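Local coordinates for protein cytosolic IMP-GMP specific 5'-nucleotidase (Legionella pneumophila subsp. pneumophila, PDB 4OHF) that probably hydrolyses the 5'-phosphate of nucleotides such as IMP and GMP, using a magnesium ion bound at a HAD-type active site, at residues Arg70-Asp75 with Ala131-Tyr136; Ala123-Phe128 with Asp303-Asp308; Phe206-Ser211 with Ala245-Phe250; Asp308-Lys313 with Val423-Cys428. All coordinates share one frame; numbering follows the deposited sequence.

Contact 1 of 4, residues Arg70-Asp75 with Ala131-Tyr136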
# COMPACT_ATOMS: atom_id res chain seq x y z
N ARG B 70 -22.70 -17.79 10.25
CA ARG B 70 -22.35 -16.62 9.46
C ARG B 70 -21.36 -15.71 10.18
O ARG B 70 -21.35 -15.66 11.41
CB ARG B 70 -23.61 -15.83 9.10
CG ARG B 70 -23.35 -14.58 8.24
CD ARG B 70 -24.66 -13.90 7.87
NE ARG B 70 -24.47 -12.78 6.97
CZ ARG B 70 -25.48 -12.11 6.41
NH1 ARG B 70 -26.74 -12.44 6.67
NH2 ARG B 70 -25.23 -11.09 5.60
N GLY B 71 -20.51 -15.02 9.42
CA GLY B 71 -19.55 -14.10 10.00
C GLY B 71 -18.14 -14.61 10.26
O GLY B 71 -17.26 -13.83 10.59
N LEU B 72 -17.92 -15.91 10.08
CA LEU B 72 -16.61 -16.49 10.32
C LEU B 72 -15.54 -16.02 9.35
O LEU B 72 -15.85 -15.57 8.24
CB LEU B 72 -16.69 -18.02 10.29
CG LEU B 72 -17.71 -18.62 11.25
CD1 LEU B 72 -17.54 -20.14 11.29
CD2 LEU B 72 -17.55 -18.01 12.65
N VAL B 73 -14.28 -16.12 9.77
CA VAL B 73 -13.15 -15.70 8.95
C VAL B 73 -12.23 -16.88 8.63
O VAL B 73 -11.91 -17.70 9.50
CB VAL B 73 -12.29 -14.64 9.68
CG1 VAL B 73 -11.05 -14.33 8.86
CG2 VAL B 73 -13.11 -13.38 9.94
N ILE B 74 -11.79 -16.97 7.38
CA ILE B 74 -10.90 -18.05 6.98
C ILE B 74 -9.43 -17.64 6.91
O ILE B 74 -9.06 -16.69 6.22
CB ILE B 74 -11.32 -18.65 5.64
CG1 ILE B 74 -12.64 -19.41 5.81
CG2 ILE B 74 -10.23 -19.58 5.11
CD1 ILE B 74 -13.08 -20.19 4.57
N ASP B 75 -8.61 -18.36 7.67
CA ASP B 75 -7.17 -18.13 7.70
C ASP B 75 -6.61 -19.17 6.72
O ASP B 75 -6.28 -20.29 7.12
CB ASP B 75 -6.63 -18.37 9.12
CG ASP B 75 -5.11 -18.24 9.21
OD1 ASP B 75 -4.60 -18.19 10.35
OD2 ASP B 75 -4.44 -18.20 8.15
N ALA B 131 -21.32 -22.29 3.37
CA ALA B 131 -20.95 -23.49 2.63
C ALA B 131 -19.42 -23.51 2.50
O ALA B 131 -18.77 -24.55 2.68
CB ALA B 131 -21.59 -23.49 1.26
N PHE B 132 -18.85 -22.35 2.19
CA PHE B 132 -17.41 -22.23 2.04
C PHE B 132 -16.70 -22.77 3.28
O PHE B 132 -15.78 -23.58 3.17
CB PHE B 132 -17.01 -20.77 1.81
CG PHE B 132 -15.62 -20.60 1.24
CD1 PHE B 132 -14.52 -21.16 1.86
CD2 PHE B 132 -15.42 -19.84 0.09
CE1 PHE B 132 -13.23 -20.99 1.35
CE2 PHE B 132 -14.13 -19.66 -0.43
CZ PHE B 132 -13.03 -20.24 0.20
N CYS B 133 -17.12 -22.30 4.45
CA CYS B 133 -16.52 -22.71 5.72
C CYS B 133 -16.61 -24.20 5.97
O CYS B 133 -15.62 -24.84 6.30
CB CYS B 133 -17.15 -21.96 6.89
SG CYS B 133 -16.62 -20.25 7.04
N ILE B 134 -17.80 -24.76 5.81
CA ILE B 134 -17.98 -26.19 6.03
C ILE B 134 -17.08 -26.99 5.09
O ILE B 134 -16.32 -27.86 5.53
CB ILE B 134 -19.43 -26.61 5.79
CG1 ILE B 134 -20.34 -25.94 6.82
CG2 ILE B 134 -19.54 -28.13 5.86
CD1 ILE B 134 -21.81 -26.18 6.59
N LEU B 135 -17.15 -26.68 3.79
CA LEU B 135 -16.33 -27.38 2.83
C LEU B 135 -14.84 -27.23 3.15
O LEU B 135 -14.13 -28.22 3.27
CB LEU B 135 -16.60 -26.87 1.42
CG LEU B 135 -15.80 -27.59 0.32
CD1 LEU B 135 -16.09 -29.06 0.42
CD2 LEU B 135 -16.17 -27.07 -1.06
N TYR B 136 -14.37 -25.99 3.29
CA TYR B 136 -12.96 -25.74 3.59
C TYR B 136 -12.53 -26.52 4.82
O TYR B 136 -11.45 -27.09 4.86
CB TYR B 136 -12.71 -24.26 3.81
CG TYR B 136 -11.24 -23.93 3.96
CD1 TYR B 136 -10.37 -24.02 2.88
CD2 TYR B 136 -10.72 -23.52 5.18
CE1 TYR B 136 -9.02 -23.71 3.00
CE2 TYR B 136 -9.37 -23.20 5.32
CZ TYR B 136 -8.52 -23.30 4.23
OH TYR B 136 -7.19 -23.00 4.38
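The Tyr136 ring takes Ile74 CG2 over one face, in a CH-pi contact. The methyl carbon lies 4.2 Å from the ring centroid and 29° off the ring normal. It leans to one side of the ring, where Tyr136 CE2 is its nearest atom at 3.7 Å. The Phe132 ring is met differently. Ile74 CD1 approaches it obliquely and touches CD1 of that ring at 3.2 Å. Helix 153-170 also packs here: Phe132 touches Val160 and Gln161, and Tyr136 touches Ala157.

This is a helix packed on an antiparallel sheet. Strand 73-75 belongs to a five-stranded sheet, paired with strands 80-84 and 121-122, and helix 129-143 lies against it. In sequence this unit falls between strands 19-22 and 204-208 of the large sheet, consistent with the cap of a HAD-type enzyme. The axes of strand 73-75 and helix 131-136 come within 9.7 Å at an angle of 34°.

Ile74 reaches both rings because it is branched. Chi1 (-70°) sets CG1 anti to the carbonyl carbon, and the extended chi2 then brings CD1 to Phe132, while CG2 meets Tyr136. Between Ile74 and Leu72 sits the Cys133 sulfur, 4.2 Å from Ile74 CG1. The contact is apolar. The Asp75 carboxylate bonds instead to Tyr109 OH and Asn78 N, and Tyr136 OH makes a weak hydrogen bond to Tyr153 O. On the Leu72 side the contact ends where Leu72 CB meets Cys133 SG at 3.9 Å.

Contact 2 of 4, residues Ala123-Phe128 with Asp303-Asp308. With MG (magnesium ion), chain J.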
# COMPACT_ATOMS: atom_id res chain seq x y z
N ALA B 123 -12.29 -12.70 4.63
CA ALA B 123 -13.40 -12.27 5.47
C ALA B 123 -14.56 -11.64 4.71
O ALA B 123 -15.14 -10.65 5.15
CB ALA B 123 -12.90 -11.29 6.54
N ILE B 124 -14.90 -12.21 3.57
CA ILE B 124 -16.00 -11.69 2.77
C ILE B 124 -17.35 -12.31 3.11
O ILE B 124 -17.52 -13.53 3.09
CB ILE B 124 -15.73 -11.86 1.26
CG1 ILE B 124 -14.70 -12.98 1.01
CG2 ILE B 124 -15.26 -10.53 0.67
CD1 ILE B 124 -15.04 -14.33 1.65
N ASP B 125 -18.30 -11.44 3.41
CA ASP B 125 -19.66 -11.84 3.74
C ASP B 125 -20.42 -12.10 2.44
O ASP B 125 -20.74 -11.17 1.71
CB ASP B 125 -20.36 -10.72 4.52
CG ASP B 125 -21.74 -11.11 4.98
OD1 ASP B 125 -22.64 -10.25 4.97
OD2 ASP B 125 -21.91 -12.28 5.36
N THR B 126 -20.70 -13.37 2.16
CA THR B 126 -21.43 -13.72 0.95
C THR B 126 -22.54 -14.71 1.27
O THR B 126 -22.65 -15.21 2.38
CB THR B 126 -20.51 -14.35 -0.11
OG1 THR B 126 -20.06 -15.64 0.35
CG2 THR B 126 -19.29 -13.46 -0.36
N SER B 127 -23.36 -14.99 0.26
CA SER B 127 -24.46 -15.93 0.40
C SER B 127 -23.96 -17.38 0.42
O SER B 127 -24.74 -18.31 0.64
CB SER B 127 -25.45 -15.74 -0.75
OG SER B 127 -24.79 -15.79 -2.01
N PHE B 128 -22.67 -17.58 0.15
CA PHE B 128 -22.08 -18.91 0.14
C PHE B 128 -20.95 -19.06 1.15
O PHE B 128 -20.17 -20.00 1.07
CB PHE B 128 -21.59 -19.28 -1.27
CG PHE B 128 -20.86 -18.17 -1.97
CD1 PHE B 128 -19.54 -17.85 -1.64
CD2 PHE B 128 -21.51 -17.40 -2.95
CE1 PHE B 128 -18.87 -16.78 -2.27
CE2 PHE B 128 -20.85 -16.32 -3.59
CZ PHE B 128 -19.53 -16.01 -3.25
N ASP B 303 -28.33 -7.99 1.14
CA ASP B 303 -28.35 -9.09 2.09
C ASP B 303 -26.97 -9.47 2.61
O ASP B 303 -26.86 -10.19 3.59
CB ASP B 303 -29.01 -10.32 1.47
CG ASP B 303 -28.56 -10.56 0.05
OD1 ASP B 303 -29.18 -10.01 -0.87
OD2 ASP B 303 -27.57 -11.28 -0.15
N HIS B 304 -25.92 -8.99 1.96
CA HIS B 304 -24.56 -9.28 2.43
C HIS B 304 -23.62 -8.10 2.21
O HIS B 304 -23.78 -7.36 1.25
CB HIS B 304 -24.01 -10.56 1.76
CG HIS B 304 -24.65 -11.82 2.28
ND1 HIS B 304 -25.87 -12.28 1.83
CD2 HIS B 304 -24.26 -12.68 3.25
CE1 HIS B 304 -26.21 -13.36 2.51
NE2 HIS B 304 -25.25 -13.63 3.38
N ILE B 305 -22.64 -7.92 3.10
CA ILE B 305 -21.70 -6.81 2.99
C ILE B 305 -20.72 -6.99 1.85
O ILE B 305 -20.01 -7.99 1.79
CB ILE B 305 -20.87 -6.62 4.28
CG1 ILE B 305 -21.72 -5.98 5.37
CG2 ILE B 305 -19.68 -5.70 4.01
CD1 ILE B 305 -22.83 -6.84 5.85
N TYR B 306 -20.69 -6.01 0.95
CA TYR B 306 -19.80 -6.04 -0.22
C TYR B 306 -18.32 -5.82 0.10
O TYR B 306 -17.76 -4.77 -0.20
CB TYR B 306 -20.25 -4.99 -1.25
CG TYR B 306 -21.52 -5.38 -1.97
CD1 TYR B 306 -21.51 -6.39 -2.93
CD2 TYR B 306 -22.75 -4.80 -1.64
CE1 TYR B 306 -22.68 -6.83 -3.54
CE2 TYR B 306 -23.94 -5.24 -2.24
CZ TYR B 306 -23.88 -6.25 -3.19
OH TYR B 306 -25.03 -6.73 -3.78
N GLY B 307 -17.70 -6.82 0.72
CA GLY B 307 -16.30 -6.70 1.05
C GLY B 307 -15.94 -5.45 1.83
O GLY B 307 -16.42 -5.26 2.95
N ASP B 308 -15.11 -4.58 1.23
CA ASP B 308 -14.67 -3.36 1.90
C ASP B 308 -15.74 -2.28 2.05
O ASP B 308 -16.14 -1.64 1.08
CB ASP B 308 -13.46 -2.77 1.18
CG ASP B 308 -12.90 -1.54 1.89
OD1 ASP B 308 -12.66 -1.62 3.11
OD2 ASP B 308 -12.70 -0.50 1.22
MG MG J . -28.60 -10.55 -2.93
O HOH W 1 -26.72 -11.35 -3.34
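Asp125 and Ile305 are joined by the hydrogen bond that links the two loops. Ile305 N donates to Asp125 OD1 at 3.0 Å, with an angle of 162° at the hydrogen. The donor comes from the anti side of the carboxylate, somewhat out of its plane. The same oxygen also takes a salt bridge from Arg70 NH2, so two donors grip it. A second hydrogen bond lies within 303-308. His304 ND1 points in its ring plane to the anti lone pair of Asp303 OD2 at 2.8 Å, and the bond is nearly straight at 172°. It helps to set the turn of the imidazole.

Metal bonds involve the other oxygen of Asp303. OD1 binds the magnesium ion at 2.2 Å, beside Asp23 and Asp25, and it also takes a hydrogen bond from Thr27 OG1. Water 1 is a further ligand of the metal. An aspartate just after a core strand that completes the magnesium site, here after strand 298-302, is a hallmark of the HAD fold. Residues 123-128 come from the inserted region, leading from strand 121-122 to helix 129-143.

The remaining contacts are close packing without hydrogen bonds. The His304 ring lies on the Thr126-Ser127 peptide. Thr126 C sits 3.3 Å above the ring plane, toward the rim, and Ser127 N is 3.8 Å above the plane over the ring centre. Asp125 OD2 is at the ring edge, 3.2 Å from His304 CD2. The two side chains cross at about a right angle, and the carboxylate and ring planes are 47° apart. At the margin Ile124 CG2 touches Gly307 CA at 4.0 Å.

Contact 3 of 4, residues Phe206-Ser211 with Ala245-Phe250. With PO4 (phosphate ion), chain H.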
# COMPACT_ATOMS: atom_id res chain seq x y z
N PHE B 206 -36.59 0.46 -7.27
CA PHE B 206 -35.85 -0.14 -8.37
C PHE B 206 -35.08 -1.37 -7.92
O PHE B 206 -34.71 -1.50 -6.75
CB PHE B 206 -34.91 0.90 -9.03
CG PHE B 206 -33.74 1.35 -8.17
CD1 PHE B 206 -32.49 0.72 -8.27
CD2 PHE B 206 -33.86 2.47 -7.34
CE1 PHE B 206 -31.37 1.20 -7.57
CE2 PHE B 206 -32.74 2.96 -6.63
CZ PHE B 206 -31.50 2.33 -6.75
N ILE B 207 -34.86 -2.29 -8.86
CA ILE B 207 -34.12 -3.50 -8.60
C ILE B 207 -32.68 -3.33 -9.06
O ILE B 207 -32.43 -2.74 -10.11
CB ILE B 207 -34.75 -4.69 -9.35
CG1 ILE B 207 -36.13 -4.99 -8.76
CG2 ILE B 207 -33.85 -5.93 -9.25
CD1 ILE B 207 -36.85 -6.10 -9.45
N LEU B 208 -31.74 -3.82 -8.27
CA LEU B 208 -30.32 -3.73 -8.62
C LEU B 208 -29.75 -5.11 -8.30
O LEU B 208 -29.32 -5.38 -7.17
CB LEU B 208 -29.64 -2.64 -7.78
CG LEU B 208 -28.18 -2.29 -8.05
CD1 LEU B 208 -28.04 -1.70 -9.45
CD2 LEU B 208 -27.68 -1.30 -7.00
N THR B 209 -29.75 -5.98 -9.31
CA THR B 209 -29.28 -7.35 -9.16
C THR B 209 -28.04 -7.72 -9.96
O THR B 209 -27.75 -7.14 -10.99
CB THR B 209 -30.39 -8.35 -9.56
OG1 THR B 209 -29.85 -9.67 -9.59
CG2 THR B 209 -30.94 -8.02 -10.95
N ASN B 210 -27.32 -8.72 -9.49
CA ASN B 210 -26.14 -9.17 -10.22
C ASN B 210 -26.53 -10.29 -11.20
O ASN B 210 -25.70 -10.76 -11.97
CB ASN B 210 -25.07 -9.66 -9.23
CG ASN B 210 -24.09 -8.57 -8.84
OD1 ASN B 210 -24.36 -7.38 -9.01
ND2 ASN B 210 -22.96 -8.97 -8.30
N SER B 211 -27.80 -10.72 -11.17
CA SER B 211 -28.30 -11.77 -12.05
C SER B 211 -28.67 -11.14 -13.37
O SER B 211 -28.96 -9.94 -13.42
CB SER B 211 -29.56 -12.42 -11.47
OG SER B 211 -29.29 -13.05 -10.23
N ALA B 245 -25.65 -6.06 -12.56
CA ALA B 245 -25.20 -4.81 -11.98
C ALA B 245 -23.72 -4.79 -11.71
O ALA B 245 -23.08 -3.75 -11.78
CB ALA B 245 -25.96 -4.53 -10.69
N ASN B 246 -23.17 -5.95 -11.42
CA ASN B 246 -21.75 -6.07 -11.13
C ASN B 246 -21.36 -5.30 -9.85
O ASN B 246 -20.45 -4.47 -9.85
CB ASN B 246 -20.93 -5.58 -12.33
CG ASN B 246 -19.49 -6.08 -12.31
OD1 ASN B 246 -18.72 -5.80 -13.22
ND2 ASN B 246 -19.12 -6.83 -11.27
N LYS B 247 -22.09 -5.58 -8.78
CA LYS B 247 -21.79 -4.97 -7.49
C LYS B 247 -20.59 -5.77 -6.94
O LYS B 247 -20.41 -6.94 -7.27
CB LYS B 247 -22.99 -5.11 -6.56
CG LYS B 247 -24.21 -4.32 -6.98
CD LYS B 247 -25.45 -4.69 -6.15
CE LYS B 247 -25.88 -6.14 -6.44
NZ LYS B 247 -27.09 -6.56 -5.67
N PRO B 248 -19.79 -5.16 -6.07
CA PRO B 248 -19.89 -3.80 -5.54
C PRO B 248 -19.44 -2.71 -6.51
O PRO B 248 -19.78 -1.53 -6.33
CB PRO B 248 -19.01 -3.85 -4.31
CG PRO B 248 -17.91 -4.76 -4.76
CD PRO B 248 -18.66 -5.88 -5.45
N ARG B 249 -18.66 -3.09 -7.52
CA ARG B 249 -18.14 -2.12 -8.47
C ARG B 249 -19.20 -1.18 -9.03
O ARG B 249 -18.89 -0.05 -9.39
CB ARG B 249 -17.37 -2.81 -9.60
CG ARG B 249 -15.96 -3.21 -9.19
CD ARG B 249 -15.09 -3.56 -10.38
NE ARG B 249 -15.46 -4.82 -10.98
CZ ARG B 249 -14.76 -5.44 -11.92
NH1 ARG B 249 -15.19 -6.60 -12.40
NH2 ARG B 249 -13.63 -4.91 -12.37
N PHE B 250 -20.44 -1.64 -9.11
CA PHE B 250 -21.50 -0.76 -9.61
C PHE B 250 -21.54 0.53 -8.77
O PHE B 250 -21.77 1.62 -9.28
CB PHE B 250 -22.86 -1.43 -9.51
CG PHE B 250 -24.02 -0.50 -9.80
CD1 PHE B 250 -24.59 -0.44 -11.07
CD2 PHE B 250 -24.52 0.34 -8.81
CE1 PHE B 250 -25.65 0.43 -11.36
CE2 PHE B 250 -25.56 1.22 -9.08
CZ PHE B 250 -26.13 1.26 -10.36
P PO4 H . -28.48 -10.23 -6.53
O1 PO4 H . -27.99 -11.35 -7.37
O2 PO4 H . -28.41 -10.59 -5.10
O3 PO4 H . -29.89 -9.92 -6.89
O4 PO4 H . -27.62 -9.04 -6.76
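Thr209 and Lys247 belong to the phosphate-binding part of the HAD active site, probably the threonine and lysine motifs of that fold. A bound phosphate ion, probably from the crystallisation liquor, marks the place. Thr209 OG1 donates to phosphate O3 at 2.7 Å. Lys247 NZ and Asn210 N both donate to phosphate O4. The Lys247 chain bends at chi3 (-66°), and its NZ also donates to Leu208 O at 2.9 Å.

Asn210 holds the lysine loop. Lys247 N meets a lone pair of Asn210 OD1 in the carbonyl plane at 2.9 Å, in an almost straight bond of 178°. Asn210 ND2 returns a weak bond to Lys247 O. Ala245 N donates to Thr209 O at 2.8 Å.

Leu208 and Phe250 meet tip to tip. Leu208 CD1 sits over the ring centre, 3.6 Å above the plane, in a CH-pi contact. It also touches Ala245 CB at 3.7 Å.

Asp25 N gives the phosphate a further bond. Strand 204-208 pairs with strands 19-22 and 240-243, while helices 24-28 and 213-224 pack against Thr209 and Ser211.

Contact 4 of 4, residues Asp308-Lys313 with Val423-Cys428. With PO4 (phosphate ion), chain I.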
# COMPACT_ATOMS: atom_id res chain seq x y z
N ASP B 308 -15.11 -4.58 1.23
CA ASP B 308 -14.67 -3.36 1.90
C ASP B 308 -15.74 -2.28 2.05
O ASP B 308 -16.14 -1.64 1.08
CB ASP B 308 -13.46 -2.77 1.18
CG ASP B 308 -12.90 -1.54 1.89
OD1 ASP B 308 -12.66 -1.62 3.11
OD2 ASP B 308 -12.70 -0.50 1.22
N ILE B 309 -16.16 -2.08 3.29
CA ILE B 309 -17.19 -1.11 3.64
C ILE B 309 -16.72 0.33 3.41
O ILE B 309 -17.50 1.19 3.02
CB ILE B 309 -17.62 -1.28 5.12
CG1 ILE B 309 -17.92 -2.76 5.40
CG2 ILE B 309 -18.83 -0.43 5.42
CD1 ILE B 309 -18.36 -3.04 6.83
N LEU B 310 -15.44 0.57 3.65
CA LEU B 310 -14.87 1.91 3.50
C LEU B 310 -14.84 2.40 2.05
O LEU B 310 -15.41 3.45 1.73
CB LEU B 310 -13.45 1.92 4.09
CG LEU B 310 -12.61 3.22 4.12
CD1 LEU B 310 -11.85 3.38 2.79
CD2 LEU B 310 -13.51 4.43 4.41
N ARG B 311 -14.19 1.64 1.17
CA ARG B 311 -14.10 2.01 -0.23
C ARG B 311 -15.48 2.23 -0.84
O ARG B 311 -15.65 3.07 -1.72
CB ARG B 311 -13.36 0.92 -1.01
CG ARG B 311 -13.42 1.07 -2.52
CD ARG B 311 -12.45 0.10 -3.19
NE ARG B 311 -12.44 0.20 -4.65
CZ ARG B 311 -12.55 1.34 -5.33
NH1 ARG B 311 -12.68 2.50 -4.69
NH2 ARG B 311 -12.50 1.33 -6.65
N LEU B 312 -16.47 1.48 -0.35
CA LEU B 312 -17.83 1.59 -0.85
C LEU B 312 -18.60 2.79 -0.30
O LEU B 312 -19.24 3.52 -1.06
CB LEU B 312 -18.59 0.30 -0.54
CG LEU B 312 -19.86 0.04 -1.34
CD1 LEU B 312 -20.24 -1.42 -1.20
CD2 LEU B 312 -20.98 0.95 -0.86
N LYS B 313 -18.55 3.01 1.01
CA LYS B 313 -19.26 4.14 1.60
C LYS B 313 -18.51 5.44 1.29
O LYS B 313 -19.05 6.53 1.46
CB LYS B 313 -19.40 3.98 3.12
CG LYS B 313 -20.12 2.71 3.58
CD LYS B 313 -21.60 2.69 3.21
CE LYS B 313 -22.41 3.62 4.08
NZ LYS B 313 -23.81 3.72 3.61
N VAL B 423 -22.00 -5.17 10.18
CA VAL B 423 -23.41 -4.80 10.06
C VAL B 423 -23.60 -3.36 10.55
O VAL B 423 -24.23 -2.54 9.89
CB VAL B 423 -24.31 -5.74 10.88
CG1 VAL B 423 -25.69 -5.14 11.06
CG2 VAL B 423 -24.43 -7.07 10.15
N ASP B 424 -23.03 -3.06 11.71
CA ASP B 424 -23.14 -1.73 12.27
C ASP B 424 -22.53 -0.65 11.38
O ASP B 424 -23.08 0.45 11.28
CB ASP B 424 -22.49 -1.69 13.65
CG ASP B 424 -22.73 -0.38 14.38
OD1 ASP B 424 -23.91 0.04 14.46
OD2 ASP B 424 -21.76 0.25 14.86
N ARG B 425 -21.40 -0.94 10.73
CA ARG B 425 -20.74 0.06 9.90
C ARG B 425 -21.36 0.24 8.52
O ARG B 425 -21.33 1.34 7.95
CB ARG B 425 -19.25 -0.28 9.74
CG ARG B 425 -18.43 0.83 9.10
CD ARG B 425 -17.12 0.30 8.55
NE ARG B 425 -16.00 1.24 8.68
CZ ARG B 425 -16.02 2.49 8.22
NH1 ARG B 425 -17.10 2.98 7.60
NH2 ARG B 425 -14.94 3.25 8.37
N PHE B 426 -21.94 -0.82 7.99
CA PHE B 426 -22.54 -0.76 6.68
C PHE B 426 -24.03 -0.45 6.66
O PHE B 426 -24.50 0.22 5.75
CB PHE B 426 -22.28 -2.08 5.94
CG PHE B 426 -23.00 -2.20 4.62
CD1 PHE B 426 -24.34 -2.59 4.58
CD2 PHE B 426 -22.34 -1.92 3.43
CE1 PHE B 426 -25.00 -2.71 3.35
CE2 PHE B 426 -23.00 -2.02 2.20
CZ PHE B 426 -24.33 -2.42 2.16
N ALA B 427 -24.78 -0.93 7.64
CA ALA B 427 -26.21 -0.70 7.63
C ALA B 427 -26.72 0.34 8.61
O ALA B 427 -26.43 0.26 9.80
CB ALA B 427 -26.96 -2.02 7.90
N CYS B 428 -27.49 1.30 8.11
CA CYS B 428 -28.05 2.31 8.99
C CYS B 428 -29.18 1.61 9.74
O CYS B 428 -29.46 1.91 10.89
CB CYS B 428 -28.54 3.53 8.19
SG CYS B 428 -29.69 3.23 6.84
P PO4 I . -25.63 4.83 6.05
O1 PO4 I . -26.74 4.70 5.08
O2 PO4 I . -25.25 3.49 6.56
O3 PO4 I . -26.06 5.69 7.19
O4 PO4 I . -24.46 5.45 5.39
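Ile309 packs its CG2 branch and its CD1 end against Arg425, and CG2 also against Phe426. Its side chain and that of Arg425 cross obliquely. Ile309 CG2 touches Arg425 CD at 3.6 Å, and Ile309 CD1 lies 4.1 Å from Arg425 CB, so the isoleucine rests on the aliphatic part of the arginine. The same CG2 reaches Phe426 CB at 3.9 Å.

The Phe426 ring offers its edge, not its face. Ile309 CG2 and Leu312 CD1 both lie near the ring plane, the latter 4.4 Å from Phe426 CE2. The Phe426 side chain also packs on Ile305 and on Leu322 of strand 319-323.

Arg425 CG is anti to the backbone N (chi1 -170°). A bend at chi3 precedes the guanidinium, which comes near Leu310. Leu310 CD2 meets it obliquely, 4.4 Å from Arg425 NH2. That nitrogen makes a weak hydrogen bond to Tyr87 O of the third subunit.

Lys313 bends at chi2 and chi3. Its NZ lies 4.2 Å from Phe426 O and donates to O4 of a phosphate ion at 2.6 Å. It also bonds to Thr320 OG1. Arg10, Arg319 and Thr320, with Tyr113 of the third subunit, also bind this ion.

Helix 309-315 starts from Asp308 at its N-cap position. Its first turns meet the end of helix 418-426 beside a subunit boundary. Tyr421, on that second helix, binds GMP, and the side chain of Arg425 lies about 4 Å from the bound nucleotide. The contact thus backs a GMP pocket, with Tyr87 of the third subunit close by, consistent with a regulatory site between subunits.

From the N terminus, residues 70-75 open contact 1 and residues 123-128 open contact 2. Contact 1 closes next, at 131-136, so the two cross. Arg70 ties them through a salt bridge to Asp125 and a probable hydrogen bond to Asp303 O. Contact 3 then opens and closes, at 206-211 and 245-250, wholly within the span of contact 2, which ends at 303-308. Contact 4 starts at the shared Asp308 and closes a loop of about 110 residues at 423-428. Contact 1 stays within the inserted region. Contact 2 joins that region to the core beside the magnesium, and contact 3 lies at the phosphate side of the active site. Contact 4 fastens helix 418-426 to the core. Tyr306 touches Pro248 and Leu312, linking contacts 2, 3 and 4.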